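Local coordinates for tryptophane-5-halogenase (Microbispora sp. ATCC PTA-5024, PDB 5UAO), which binds FAD and probably chlorinates carbon 5 of a tryptophan in the lanthipeptide NAI-107 during its biosynthesis, at residues Gly41-Leu46 against Met80-Tyr85; Glu92-Val97 against Glu507-Tyr512; Val204-Pro209 against Glu240-Ile245; Cys284-Thr289 against Arg315-Val320. All blocks are in the same frame, centred on the assembly; numbering follows the deposited sequence.

Interaction 1 of 4, residues Gly41-Leu46 against Met80-Tyr85; sequences GYLTAL and MFLHHY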
loop_
_atom_site.group_PDB
_atom_site.type_symbol
_atom_site.label_atom_id
_atom_site.label_comp_id
_atom_site.label_asym_id
_atom_site.label_seq_id
_atom_site.Cartn_x
_atom_site.Cartn_y
_atom_site.Cartn_z
ATOM N N GLY A 41 -6.917 10.914 25.318
ATOM C CA GLY A 41 -7.094 12.344 25.432
ATOM C C GLY A 41 -5.739 13.032 25.701
ATOM O O GLY A 41 -5.403 14.029 25.048
ATOM N N TYR A 42 -4.947 12.450 26.592
ATOM C CA TYR A 42 -3.655 13.086 26.953
ATOM C C TYR A 42 -2.656 13.023 25.807
ATOM O O TYR A 42 -1.989 14.039 25.524
ATOM C CB TYR A 42 -3.093 12.589 28.298
ATOM C CG TYR A 42 -3.805 13.325 29.482
ATOM C CD1 TYR A 42 -3.464 14.617 29.809
ATOM C CD2 TYR A 42 -4.858 12.758 30.172
ATOM C CE1 TYR A 42 -4.137 15.308 30.791
ATOM C CE2 TYR A 42 -5.513 13.433 31.182
ATOM C CZ TYR A 42 -5.127 14.730 31.481
ATOM O OH TYR A 42 -5.728 15.440 32.485
ATOM N N LEU A 43 -2.593 11.882 25.108
ATOM C CA LEU A 43 -1.725 11.809 23.987
ATOM C C LEU A 43 -2.125 12.765 22.890
ATOM O O LEU A 43 -1.268 13.377 22.257
ATOM C CB LEU A 43 -1.594 10.373 23.466
ATOM C CG LEU A 43 -0.988 9.342 24.424
ATOM C CD1 LEU A 43 -1.128 8.005 23.798
ATOM C CD2 LEU A 43 0.511 9.582 24.731
ATOM N N THR A 44 -3.415 12.939 22.640
ATOM C CA THR A 44 -3.842 13.887 21.641
ATOM C C THR A 44 -3.508 15.304 22.045
ATOM O O THR A 44 -2.977 16.062 21.207
ATOM C CB THR A 44 -5.368 13.856 21.471
ATOM O OG1 THR A 44 -5.742 12.538 21.104
ATOM C CG2 THR A 44 -5.805 14.806 20.419
ATOM N N ALA A 45 -3.795 15.672 23.296
ATOM C CA ALA A 45 -3.523 17.047 23.748
ATOM C C ALA A 45 -1.998 17.376 23.706
ATOM O O ALA A 45 -1.607 18.447 23.265
ATOM C CB ALA A 45 -4.061 17.233 25.158
ATOM N N LEU A 46 -1.160 16.411 24.091
ATOM C CA LEU A 46 0.288 16.604 24.049
ATOM C C LEU A 46 0.804 16.747 22.613
ATOM O O LEU A 46 1.693 17.543 22.370
ATOM C CB LEU A 46 0.998 15.463 24.771
ATOM C CG LEU A 46 0.827 15.537 26.261
ATOM C CD1 LEU A 46 1.210 14.224 26.897
ATOM C CD2 LEU A 46 1.734 16.620 26.812
ATOM N N MET A 80 9.100 5.269 19.499
ATOM C CA MET A 80 9.341 6.461 18.715
ATOM C C MET A 80 8.329 7.553 18.835
ATOM O O MET A 80 8.680 8.757 18.905
ATOM C CB MET A 80 9.575 6.102 17.260
ATOM C CG MET A 80 10.859 5.331 17.046
ATOM S SD MET A 80 11.213 5.116 15.291
ATOM C CE MET A 80 10.014 3.854 14.930
ATOM N N PHE A 81 7.054 7.192 18.811
ATOM C CA PHE A 81 6.006 8.172 19.049
ATOM C C PHE A 81 6.164 8.932 20.358
ATOM O O PHE A 81 6.176 10.176 20.397
ATOM C CB PHE A 81 4.628 7.467 18.966
ATOM C CG PHE A 81 3.475 8.398 19.080
ATOM C CD1 PHE A 81 2.956 9.017 17.980
ATOM C CD2 PHE A 81 2.878 8.594 20.292
ATOM C CE1 PHE A 81 1.897 9.922 18.119
ATOM C CE2 PHE A 81 1.845 9.475 20.441
ATOM C CZ PHE A 81 1.333 10.127 19.345
ATOM N N LEU A 82 6.383 8.201 21.440
ATOM C CA LEU A 82 6.512 8.851 22.715
ATOM C C LEU A 82 7.703 9.801 22.714
ATOM O O LEU A 82 7.575 10.969 23.121
ATOM C CB LEU A 82 6.620 7.845 23.887
ATOM C CG LEU A 82 5.353 6.987 24.148
ATOM C CD1 LEU A 82 5.699 5.791 25.027
ATOM C CD2 LEU A 82 4.203 7.811 24.735
ATOM N N HIS A 83 8.867 9.299 22.317
ATOM C CA HIS A 83 10.040 10.060 22.518
ATOM C C HIS A 83 10.290 11.125 21.402
ATOM O O HIS A 83 10.776 12.233 21.717
ATOM C CB HIS A 83 11.246 9.189 22.764
ATOM C CG HIS A 83 11.115 8.278 23.963
ATOM N ND1 HIS A 83 10.788 8.733 25.221
ATOM C CD2 HIS A 83 11.196 6.926 24.052
ATOM C CE1 HIS A 83 10.682 7.693 26.047
ATOM N NE2 HIS A 83 10.959 6.587 25.366
ATOM N N HIS A 84 10.027 10.785 20.151
ATOM C CA HIS A 84 10.316 11.658 19.044
ATOM C C HIS A 84 9.125 12.581 18.814
ATOM O O HIS A 84 9.276 13.781 18.879
ATOM C CB HIS A 84 10.684 10.925 17.778
ATOM C CG HIS A 84 12.052 10.329 17.793
ATOM N ND1 HIS A 84 13.189 11.087 17.952
ATOM C CD2 HIS A 84 12.473 9.041 17.670
ATOM C CE1 HIS A 84 14.256 10.300 17.929
ATOM N NE2 HIS A 84 13.852 9.058 17.741
ATOM N N TYR A 85 7.934 12.040 18.623
ATOM C CA TYR A 85 6.819 12.861 18.235
ATOM C C TYR A 85 6.383 13.726 19.378
ATOM O O TYR A 85 6.115 14.943 19.185
ATOM C CB TYR A 85 5.655 12.002 17.796
ATOM C CG TYR A 85 4.597 12.714 16.996
ATOM C CD1 TYR A 85 4.784 12.953 15.629
ATOM C CD2 TYR A 85 3.367 13.019 17.554
ATOM C CE1 TYR A 85 3.786 13.533 14.858
ATOM C CE2 TYR A 85 2.374 13.606 16.822
ATOM C CZ TYR A 85 2.594 13.885 15.489
ATOM O OH TYR A 85 1.614 14.476 14.784
#

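Interaction 2 of 4, residues Glu92-Val97 against Glu507-Tyr512; sequences EFYQHV and EALDAY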
loop_
_atom_site.group_PDB
_atom_site.type_symbol
_atom_site.label_atom_id
_atom_site.label_comp_id
_atom_site.label_asym_id
_atom_site.label_seq_id
_atom_site.Cartn_x
_atom_site.Cartn_y
_atom_site.Cartn_z
ATOM N N GLU A 92 13.466 10.789 32.246
ATOM C CA GLU A 92 12.285 11.178 33.002
ATOM C C GLU A 92 11.130 10.183 32.883
ATOM O O GLU A 92 10.446 9.884 33.851
ATOM C CB GLU A 92 11.782 12.548 32.530
ATOM C CG GLU A 92 10.733 13.169 33.454
ATOM C CD GLU A 92 10.289 14.566 33.006
ATOM O OE1 GLU A 92 9.714 14.707 31.888
ATOM O OE2 GLU A 92 10.508 15.516 33.806
ATOM N N PHE A 93 10.901 9.727 31.682
ATOM C CA PHE A 93 9.883 8.676 31.424
ATOM C C PHE A 93 10.196 7.435 32.242
ATOM O O PHE A 93 9.308 6.866 32.948
ATOM C CB PHE A 93 9.808 8.358 29.943
ATOM C CG PHE A 93 8.796 7.308 29.591
ATOM C CD1 PHE A 93 7.475 7.633 29.473
ATOM C CD2 PHE A 93 9.197 5.990 29.339
ATOM C CE1 PHE A 93 6.531 6.676 29.126
ATOM C CE2 PHE A 93 8.260 5.045 29.006
ATOM C CZ PHE A 93 6.932 5.396 28.905
ATOM N N TYR A 94 11.452 7.024 32.223
ATOM C CA TYR A 94 11.813 5.836 32.974
ATOM C C TYR A 94 11.647 6.030 34.478
ATOM O O TYR A 94 11.228 5.126 35.240
ATOM C CB TYR A 94 13.232 5.348 32.660
ATOM C CG TYR A 94 13.317 4.368 31.502
ATOM C CD1 TYR A 94 12.958 4.731 30.230
ATOM C CD2 TYR A 94 13.835 3.105 31.675
ATOM C CE1 TYR A 94 13.057 3.866 29.180
ATOM C CE2 TYR A 94 13.959 2.226 30.612
ATOM C CZ TYR A 94 13.540 2.596 29.386
ATOM O OH TYR A 94 13.686 1.715 28.346
ATOM N N GLN A 95 11.945 7.226 34.907
ATOM C CA GLN A 95 11.854 7.532 36.303
ATOM C C GLN A 95 10.388 7.551 36.773
ATOM O O GLN A 95 10.074 7.074 37.831
ATOM C CB GLN A 95 12.530 8.910 36.532
ATOM C CG GLN A 95 12.501 9.420 37.950
ATOM C CD GLN A 95 13.185 8.449 38.891
ATOM O OE1 GLN A 95 14.080 7.686 38.481
ATOM N NE2 GLN A 95 12.768 8.456 40.157
ATOM N N HIS A 96 9.514 8.161 36.005
ATOM C CA HIS A 96 8.140 8.337 36.423
ATOM C C HIS A 96 7.277 7.164 36.041
ATOM O O HIS A 96 6.326 6.843 36.750
ATOM C CB HIS A 96 7.553 9.565 35.777
ATOM C CG HIS A 96 7.913 10.834 36.459
ATOM N ND1 HIS A 96 9.198 11.333 36.484
ATOM C CD2 HIS A 96 7.151 11.717 37.135
ATOM C CE1 HIS A 96 9.213 12.470 37.155
ATOM N NE2 HIS A 96 7.988 12.719 37.572
ATOM N N VAL A 97 7.527 6.540 34.912
ATOM C CA VAL A 97 6.556 5.469 34.487
ATOM C C VAL A 97 7.042 4.067 34.887
ATOM O O VAL A 97 6.232 3.150 35.085
ATOM C CB VAL A 97 6.268 5.548 32.992
ATOM C CG1 VAL A 97 5.328 4.393 32.511
ATOM C CG2 VAL A 97 5.675 6.908 32.688
ATOM N N GLU A 507 18.291 -6.546 35.827
ATOM C CA GLU A 507 19.654 -5.951 35.851
ATOM C C GLU A 507 19.849 -4.902 34.736
ATOM O O GLU A 507 20.413 -3.815 34.928
ATOM C CB GLU A 507 20.721 -7.042 35.695
ATOM C CG GLU A 507 22.139 -6.514 36.012
ATOM C CD GLU A 507 23.225 -7.588 35.962
ATOM O OE1 GLU A 507 22.892 -8.800 36.104
ATOM O OE2 GLU A 507 24.422 -7.213 35.755
ATOM N N ALA A 508 19.323 -5.226 33.561
ATOM C CA ALA A 508 19.422 -4.343 32.432
ATOM C C ALA A 508 18.618 -3.054 32.580
ATOM O O ALA A 508 19.099 -1.995 32.154
ATOM C CB ALA A 508 19.041 -5.091 31.167
ATOM N N LEU A 509 17.414 -3.121 33.169
ATOM C CA LEU A 509 16.621 -1.922 33.439
ATOM C C LEU A 509 17.380 -1.002 34.429
ATOM O O LEU A 509 17.360 0.205 34.288
ATOM C CB LEU A 509 15.242 -2.248 34.052
ATOM C CG LEU A 509 14.252 -2.909 33.129
ATOM C CD1 LEU A 509 12.999 -3.235 33.916
ATOM C CD2 LEU A 509 13.919 -1.929 32.006
ATOM N N ASP A 510 18.047 -1.608 35.401
ATOM C CA ASP A 510 18.914 -0.883 36.334
ATOM C C ASP A 510 20.093 -0.170 35.653
ATOM O O ASP A 510 20.387 0.950 36.036
ATOM C CB ASP A 510 19.430 -1.795 37.437
ATOM C CG ASP A 510 18.313 -2.251 38.392
ATOM O OD1 ASP A 510 17.207 -1.631 38.447
ATOM O OD2 ASP A 510 18.561 -3.271 39.052
ATOM N N ALA A 511 20.670 -0.799 34.625
ATOM C CA ALA A 511 21.677 -0.153 33.759
ATOM C C ALA A 511 21.122 1.033 33.026
ATOM O O ALA A 511 21.739 2.079 33.019
ATOM C CB ALA A 511 22.251 -1.149 32.795
ATOM N N TYR A 512 19.943 0.910 32.399
ATOM C CA TYR A 512 19.353 2.048 31.734
ATOM C C TYR A 512 18.992 3.229 32.652
ATOM O O TYR A 512 19.102 4.407 32.221
ATOM C CB TYR A 512 18.154 1.670 30.810
ATOM C CG TYR A 512 18.509 1.164 29.419
ATOM C CD1 TYR A 512 19.212 -0.000 29.260
ATOM C CD2 TYR A 512 18.091 1.840 28.287
ATOM C CE1 TYR A 512 19.496 -0.501 28.010
ATOM C CE2 TYR A 512 18.368 1.384 27.032
ATOM C CZ TYR A 512 19.075 0.189 26.894
ATOM O OH TYR A 512 19.434 -0.303 25.687
#

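Interaction 3 of 4, residues Val204-Pro209 against Glu240-Ile245; sequences VRLDGP and EKALGI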
loop_
_atom_site.group_PDB
_atom_site.type_symbol
_atom_site.label_atom_id
_atom_site.label_comp_id
_atom_site.label_asym_id
_atom_site.label_seq_id
_atom_site.Cartn_x
_atom_site.Cartn_y
_atom_site.Cartn_z
ATOM N N VAL A 204 -24.130 17.619 23.787
ATOM C CA VAL A 204 -23.323 18.120 22.698
ATOM C C VAL A 204 -24.305 18.802 21.793
ATOM O O VAL A 204 -25.160 18.154 21.198
ATOM C CB VAL A 204 -22.657 16.953 22.003
ATOM C CG1 VAL A 204 -21.862 17.406 20.797
ATOM C CG2 VAL A 204 -21.864 16.170 23.029
ATOM N N ARG A 205 -24.190 20.121 21.701
ATOM C CA ARG A 205 -25.128 20.886 20.952
ATOM C C ARG A 205 -24.593 21.232 19.580
ATOM O O ARG A 205 -23.593 21.935 19.454
ATOM C CB ARG A 205 -25.473 22.141 21.725
ATOM C CG ARG A 205 -26.738 22.800 21.251
ATOM C CD ARG A 205 -27.831 22.708 22.313
ATOM N NE ARG A 205 -29.091 23.041 21.683
ATOM C CZ ARG A 205 -30.225 22.343 21.755
ATOM N NH1 ARG A 205 -30.349 21.262 22.536
ATOM N NH2 ARG A 205 -31.279 22.771 21.062
ATOM N N LEU A 206 -25.283 20.759 18.550
ATOM C CA LEU A 206 -24.932 21.054 17.147
ATOM C C LEU A 206 -25.480 22.416 16.802
ATOM O O LEU A 206 -26.453 22.819 17.384
ATOM C CB LEU A 206 -25.546 19.996 16.217
ATOM C CG LEU A 206 -25.246 18.509 16.506
ATOM C CD1 LEU A 206 -25.768 17.637 15.389
ATOM C CD2 LEU A 206 -23.756 18.291 16.726
ATOM N N ASP A 207 -24.875 23.125 15.866
ATOM C CA ASP A 207 -25.471 24.378 15.347
ATOM C C ASP A 207 -25.589 24.335 13.840
ATOM O O ASP A 207 -25.870 25.340 13.214
ATOM C CB ASP A 207 -24.676 25.600 15.770
ATOM C CG ASP A 207 -23.291 25.616 15.163
ATOM O OD1 ASP A 207 -22.925 24.610 14.505
ATOM O OD2 ASP A 207 -22.561 26.609 15.366
ATOM N N GLY A 208 -25.366 23.169 13.255
ATOM C CA GLY A 208 -25.657 22.996 11.877
ATOM C C GLY A 208 -25.371 21.568 11.501
ATOM O O GLY A 208 -25.087 20.718 12.365
ATOM N N PRO A 209 -25.468 21.297 10.200
ATOM C CA PRO A 209 -25.072 20.012 9.681
ATOM C C PRO A 209 -23.573 19.809 9.960
ATOM O O PRO A 209 -22.726 20.725 9.665
ATOM C CB PRO A 209 -25.381 20.110 8.169
ATOM C CG PRO A 209 -25.462 21.573 7.853
ATOM C CD PRO A 209 -25.828 22.264 9.134
ATOM N N GLU A 240 -20.545 9.246 17.854
ATOM C CA GLU A 240 -21.699 8.338 17.703
ATOM C C GLU A 240 -22.961 9.026 18.174
ATOM O O GLU A 240 -23.959 8.996 17.463
ATOM C CB GLU A 240 -21.530 7.069 18.469
ATOM C CG GLU A 240 -22.529 5.978 18.156
ATOM C CD GLU A 240 -22.444 4.793 19.114
ATOM O OE1 GLU A 240 -21.365 4.125 19.261
ATOM O OE2 GLU A 240 -23.469 4.515 19.786
ATOM N N LYS A 241 -22.966 9.590 19.354
ATOM C CA LYS A 241 -24.252 9.981 19.929
ATOM C C LYS A 241 -24.725 11.305 19.313
ATOM O O LYS A 241 -25.824 11.371 18.829
ATOM C CB LYS A 241 -24.236 10.087 21.433
ATOM C CG LYS A 241 -23.822 8.830 22.192
ATOM C CD LYS A 241 -24.728 7.644 21.917
ATOM C CE LYS A 241 -24.694 6.657 23.091
ATOM N NZ LYS A 241 -23.373 5.980 23.236
ATOM N N ALA A 242 -23.899 12.334 19.289
ATOM C CA ALA A 242 -24.314 13.606 18.692
ATOM C C ALA A 242 -24.367 13.620 17.132
ATOM O O ALA A 242 -25.288 14.170 16.531
ATOM C CB ALA A 242 -23.461 14.756 19.199
ATOM N N LEU A 243 -23.345 13.076 16.483
ATOM C CA LEU A 243 -23.252 13.163 15.042
ATOM C C LEU A 243 -23.948 11.952 14.399
ATOM O O LEU A 243 -24.134 11.935 13.191
ATOM C CB LEU A 243 -21.811 13.322 14.632
ATOM C CG LEU A 243 -21.213 14.692 14.952
ATOM C CD1 LEU A 243 -19.726 14.834 14.628
ATOM C CD2 LEU A 243 -21.950 15.812 14.217
ATOM N N GLY A 244 -24.370 10.981 15.201
ATOM C CA GLY A 244 -25.062 9.807 14.647
ATOM C C GLY A 244 -24.245 8.868 13.779
ATOM O O GLY A 244 -24.831 8.139 13.006
ATOM N N ILE A 245 -22.904 8.894 13.868
ATOM C CA ILE A 245 -22.031 8.028 13.041
ATOM C C ILE A 245 -22.264 6.566 13.507
ATOM O O ILE A 245 -22.117 6.260 14.696
ATOM C CB ILE A 245 -20.547 8.427 13.154
ATOM C CG1 ILE A 245 -20.259 9.851 12.715
ATOM C CG2 ILE A 245 -19.665 7.515 12.310
ATOM C CD1 ILE A 245 -20.904 10.171 11.402
#

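Interaction 4 of 4, residues Cys284-Thr289 against Arg315-Val320; sequences CWTIPT and RRFPGV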
loop_
_atom_site.group_PDB
_atom_site.type_symbol
_atom_site.label_atom_id
_atom_site.label_comp_id
_atom_site.label_asym_id
_atom_site.label_seq_id
_atom_site.Cartn_x
_atom_site.Cartn_y
_atom_site.Cartn_z
ATOM N N CYS A 284 -5.866 -15.223 28.424
ATOM C CA CYS A 284 -5.439 -14.395 29.511
ATOM C C CYS A 284 -4.076 -13.769 29.207
ATOM O O CYS A 284 -3.181 -14.451 28.767
ATOM C CB CYS A 284 -5.397 -15.210 30.839
ATOM S SG CYS A 284 -5.088 -14.214 32.314
ATOM N N TRP A 285 -3.957 -12.473 29.392
ATOM C CA TRP A 285 -2.648 -11.775 29.229
ATOM C C TRP A 285 -1.901 -11.788 30.515
ATOM O O TRP A 285 -2.521 -11.779 31.595
ATOM C CB TRP A 285 -2.814 -10.338 28.743
ATOM C CG TRP A 285 -3.269 -9.280 29.733
ATOM C CD1 TRP A 285 -2.533 -8.702 30.731
ATOM C CD2 TRP A 285 -4.525 -8.614 29.744
ATOM N NE1 TRP A 285 -3.281 -7.738 31.380
ATOM C CE2 TRP A 285 -4.491 -7.641 30.745
ATOM C CE3 TRP A 285 -5.669 -8.750 29.000
ATOM C CZ2 TRP A 285 -5.581 -6.807 31.022
ATOM C CZ3 TRP A 285 -6.752 -7.889 29.258
ATOM C CH2 TRP A 285 -6.721 -6.996 30.271
ATOM N N THR A 286 -0.573 -11.717 30.383
ATOM C CA THR A 286 0.337 -11.484 31.486
ATOM C C THR A 286 1.322 -10.412 31.038
ATOM O O THR A 286 2.126 -10.648 30.107
ATOM C CB THR A 286 1.134 -12.747 31.880
ATOM O OG1 THR A 286 0.266 -13.813 32.284
ATOM C CG2 THR A 286 2.042 -12.440 33.087
ATOM N N ILE A 287 1.232 -9.242 31.676
ATOM C CA ILE A 287 2.018 -8.055 31.344
ATOM C C ILE A 287 2.859 -7.710 32.597
ATOM O O ILE A 287 2.297 -7.208 33.590
ATOM C CB ILE A 287 1.084 -6.876 30.916
ATOM C CG1 ILE A 287 0.444 -7.191 29.564
ATOM C CG2 ILE A 287 1.851 -5.570 30.887
ATOM C CD1 ILE A 287 -0.678 -6.261 29.172
ATOM N N PRO A 288 4.183 -7.950 32.558
ATOM C CA PRO A 288 5.058 -7.615 33.706
ATOM C C PRO A 288 5.178 -6.121 33.961
ATOM O O PRO A 288 5.370 -5.353 33.008
ATOM C CB PRO A 288 6.403 -8.170 33.251
ATOM C CG PRO A 288 6.019 -9.358 32.463
ATOM C CD PRO A 288 4.872 -8.866 31.637
ATOM N N THR A 289 5.044 -5.717 35.222
ATOM C CA THR A 289 5.514 -4.393 35.701
ATOM C C THR A 289 6.609 -4.641 36.750
ATOM O O THR A 289 6.818 -5.805 37.137
ATOM C CB THR A 289 4.396 -3.511 36.291
ATOM O OG1 THR A 289 3.995 -4.057 37.553
ATOM C CG2 THR A 289 3.208 -3.408 35.368
ATOM N N ARG A 315 -7.643 -20.687 39.275
ATOM C CA ARG A 315 -7.084 -22.003 39.095
ATOM C C ARG A 315 -5.822 -21.997 38.267
ATOM O O ARG A 315 -4.861 -22.723 38.587
ATOM C CB ARG A 315 -8.101 -22.999 38.494
ATOM C CG ARG A 315 -9.200 -23.402 39.502
ATOM C CD ARG A 315 -10.087 -24.566 38.986
ATOM N NE ARG A 315 -10.782 -24.253 37.720
ATOM C CZ ARG A 315 -11.940 -23.570 37.640
ATOM N NH1 ARG A 315 -12.537 -23.146 38.724
ATOM N NH2 ARG A 315 -12.526 -23.341 36.469
ATOM N N ARG A 316 -5.839 -21.246 37.150
ATOM C CA ARG A 316 -4.759 -21.307 36.208
ATOM C C ARG A 316 -3.504 -20.528 36.732
ATOM O O ARG A 316 -2.381 -20.867 36.382
ATOM C CB ARG A 316 -5.219 -20.775 34.838
ATOM C CG ARG A 316 -4.146 -20.789 33.785
ATOM C CD ARG A 316 -3.727 -22.203 33.368
ATOM N NE ARG A 316 -2.653 -22.152 32.374
ATOM C CZ ARG A 316 -1.393 -21.738 32.615
ATOM N NH1 ARG A 316 -0.995 -21.310 33.821
ATOM N NH2 ARG A 316 -0.490 -21.749 31.633
ATOM N N PHE A 317 -3.747 -19.493 37.522
ATOM C CA PHE A 317 -2.725 -18.540 37.995
ATOM C C PHE A 317 -2.911 -18.350 39.514
ATOM O O PHE A 317 -3.279 -17.269 39.998
ATOM C CB PHE A 317 -2.851 -17.207 37.297
ATOM C CG PHE A 317 -2.674 -17.277 35.812
ATOM C CD1 PHE A 317 -1.412 -17.375 35.240
ATOM C CD2 PHE A 317 -3.783 -17.292 34.960
ATOM C CE1 PHE A 317 -1.224 -17.443 33.846
ATOM C CE2 PHE A 317 -3.589 -17.323 33.549
ATOM C CZ PHE A 317 -2.313 -17.403 33.011
ATOM N N PRO A 318 -2.593 -19.388 40.279
ATOM C CA PRO A 318 -2.892 -19.370 41.721
ATOM C C PRO A 318 -2.206 -18.232 42.406
ATOM O O PRO A 318 -1.036 -17.957 42.152
ATOM C CB PRO A 318 -2.307 -20.703 42.205
ATOM C CG PRO A 318 -2.375 -21.587 41.018
ATOM C CD PRO A 318 -1.945 -20.667 39.892
ATOM N N GLY A 319 -2.966 -17.531 43.208
ATOM C CA GLY A 319 -2.501 -16.342 43.922
ATOM C C GLY A 319 -2.944 -15.053 43.314
ATOM O O GLY A 319 -2.678 -14.001 43.858
ATOM N N VAL A 320 -3.576 -15.115 42.129
ATOM C CA VAL A 320 -3.872 -13.885 41.373
ATOM C C VAL A 320 -4.951 -13.137 42.160
ATOM O O VAL A 320 -5.822 -13.757 42.720
ATOM C CB VAL A 320 -4.334 -14.202 39.929
ATOM C CG1 VAL A 320 -5.679 -14.941 39.905
ATOM C CG2 VAL A 320 -4.407 -12.940 39.076
#

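Interaction 1 of 4, residues Gly41-Leu46 against Met80-Tyr85
L43 on helix 39-51 reaches across to F81 and L82 on helix 76-85 in a small, wholly apolar contact; no hydrogen bond joins the two segments, and the backbones stay apart, with the CA atoms of L43 and L82 8.8 Å from each other. One methyl does the touching on the first helix. L43 CD2 meets L82 CD2 at 4.1 Å, the two leucine side chains crossing at a slant, and the same methyl sits 4.5 Å from F81 CE2, at the edge of the ring and near its plane. A chi1 of -175° at F81, which turns CG away from the backbone N, carries the ring toward L43. All three touching residues are buried in the protein, and the two segments together hide 102 Å² of each other's surface. L43 also packs on L185 of helix 178-191 and on L86, and F81 on A363 of helix 358-372. Helix 39-51 begins within a GxGxxG sequence (G36, G38, G41), consistent with the first helix of a Rossmann-type dinucleotide-binding fold, here packed against helix 76-85.

Interaction 2 of 4, residues Glu92-Val97 against Glu507-Tyr512
The backbones of Y94, on helix 90-97, and Y512, on helix 505-514, come within 8.5 Å of each other at their CA atoms, so side chains alone bridge the two helices. Each segment keeps its own helical bonds, such as V97 N to F93 O at 2.7 Å and Y512 N to A508 O at 3.0 Å, and no hydrogen bond crosses between them. Both tyrosines set out toward the opposite segment. Y94 does most of the bridging: its CE2 lies 4.2 Å from Y512 CB and 4.4 Å from L509 CD2, so one ortho-to-hydroxyl carbon touches both the root of the second tyrosine and a leucine methyl one helical turn earlier. Y512 CB and L509 CD2 both approach the Y94 ring obliquely. The contact is helix-helix packing between parts of the chain some 410 residues apart, laying helix 505-514 near the C-terminus against helix 90-97. W101 of strand 100-102 links both tyrosines, since its NE1 is hydrogen-bonded to Y94 OH and its ring meets that of Y512 edge-to-face; Y512 OH has S165 OG as its partner. Y94 chi1 is -89°, some 30° beyond the usual -60°, a rotation that turns the ring toward L509 and Y512. N519 of helix 517-524 touches both tyrosines.

Interaction 3 of 4, residues Val204-Pro209 against Glu240-Ile245
A242 of helix 237-242 pushes its methyl against V204 of strand 195-208, with V204 CG1 only 3.5 Å from A242 CB, a tighter fit than ordinary carbon packing. The rotation of the valine explains which branch is used: CG1 is anti to the backbone N (chi1 177°) and leads toward the alanine, while CG2 lies beside that N. V204 CB is itself close to A242 CB, at 3.7 Å, so the methyl meets the branch point as well as the branch. Two residues along the strand, L206 also points toward the other segment. Its CD1 lies 3.7 Å from A242 O, a carbon-to-carbonyl contact, while CD2 touches both A242 CB and L243 CD2, the latter at 4.0 Å. Both leucines have CG anti to their own carbonyl carbon (chi1 -54° for L206, -72° for L243), and their side chains pass each other at an angle. Beyond L243 the chain turns away at G244, where phi becomes positive. On the strand side, V212 of strand 211-217 touches both V204 and L206. The arrangement is surface packing of a short helix against a strand of the mixed sheet of the FAD-binding fold.

Interaction 4 of 4, residues Cys284-Thr289 against Arg315-Val320
F317, the first residue beyond helix 306-316, brings its ring against C284 and T286 of strand 282-288, making a cysteine sulfur-aromatic contact beside the seven-stranded mixed sheet. C284 SG lies 3.7 Å from F317 CE2 and 4.6 Å from the ring centroid, on a line 48° off the ring normal, an oblique approach. C284 CB adds a second touch, 3.9 Å from F317 CE2. The other CE carbon, F317 CE1, lies 4.2 Å from T286 OG1, so residues two apart on the strand meet the two CE carbons; W285 between them points the other way and touches FAD. The sulfur is placed by a C284 chi1 of -172°, which sets SG anti to the backbone N. In the next shell, M279 packs on C284, L295 of strand 293-299 on F317, and T275 on T286. R316 lies along F317, with its CG above one ring face toward the rim, and its guanidinium is salt-bridged to E108. The chain after the helix is shaped by a type II beta turn from F317 to V320, with G319 at positive phi, closed by V320 N donating to F317 O at 3.0 Å.

How the interactions relate
Interactions 1 and 2 are direct neighbours: helices 76-85 and 90-97 follow each other in the chain, and F93 packs on both H83 and L82, with H83 CE1 4.0 Å from F93 CD2 and L82 CD1 4.1 Å from F93 CZ. Interaction 4 comes within about 7 Å of interaction 2 at the nearest atoms, while interaction 3 lies about 45 Å from interaction 2, centre to centre. Both are nested in the long chain loop that interaction 2 closes. FAD relates interactions 3, 1 and 4: the side chains of V204, L43 and C284 lie about 7, 8 and 11 Å from it.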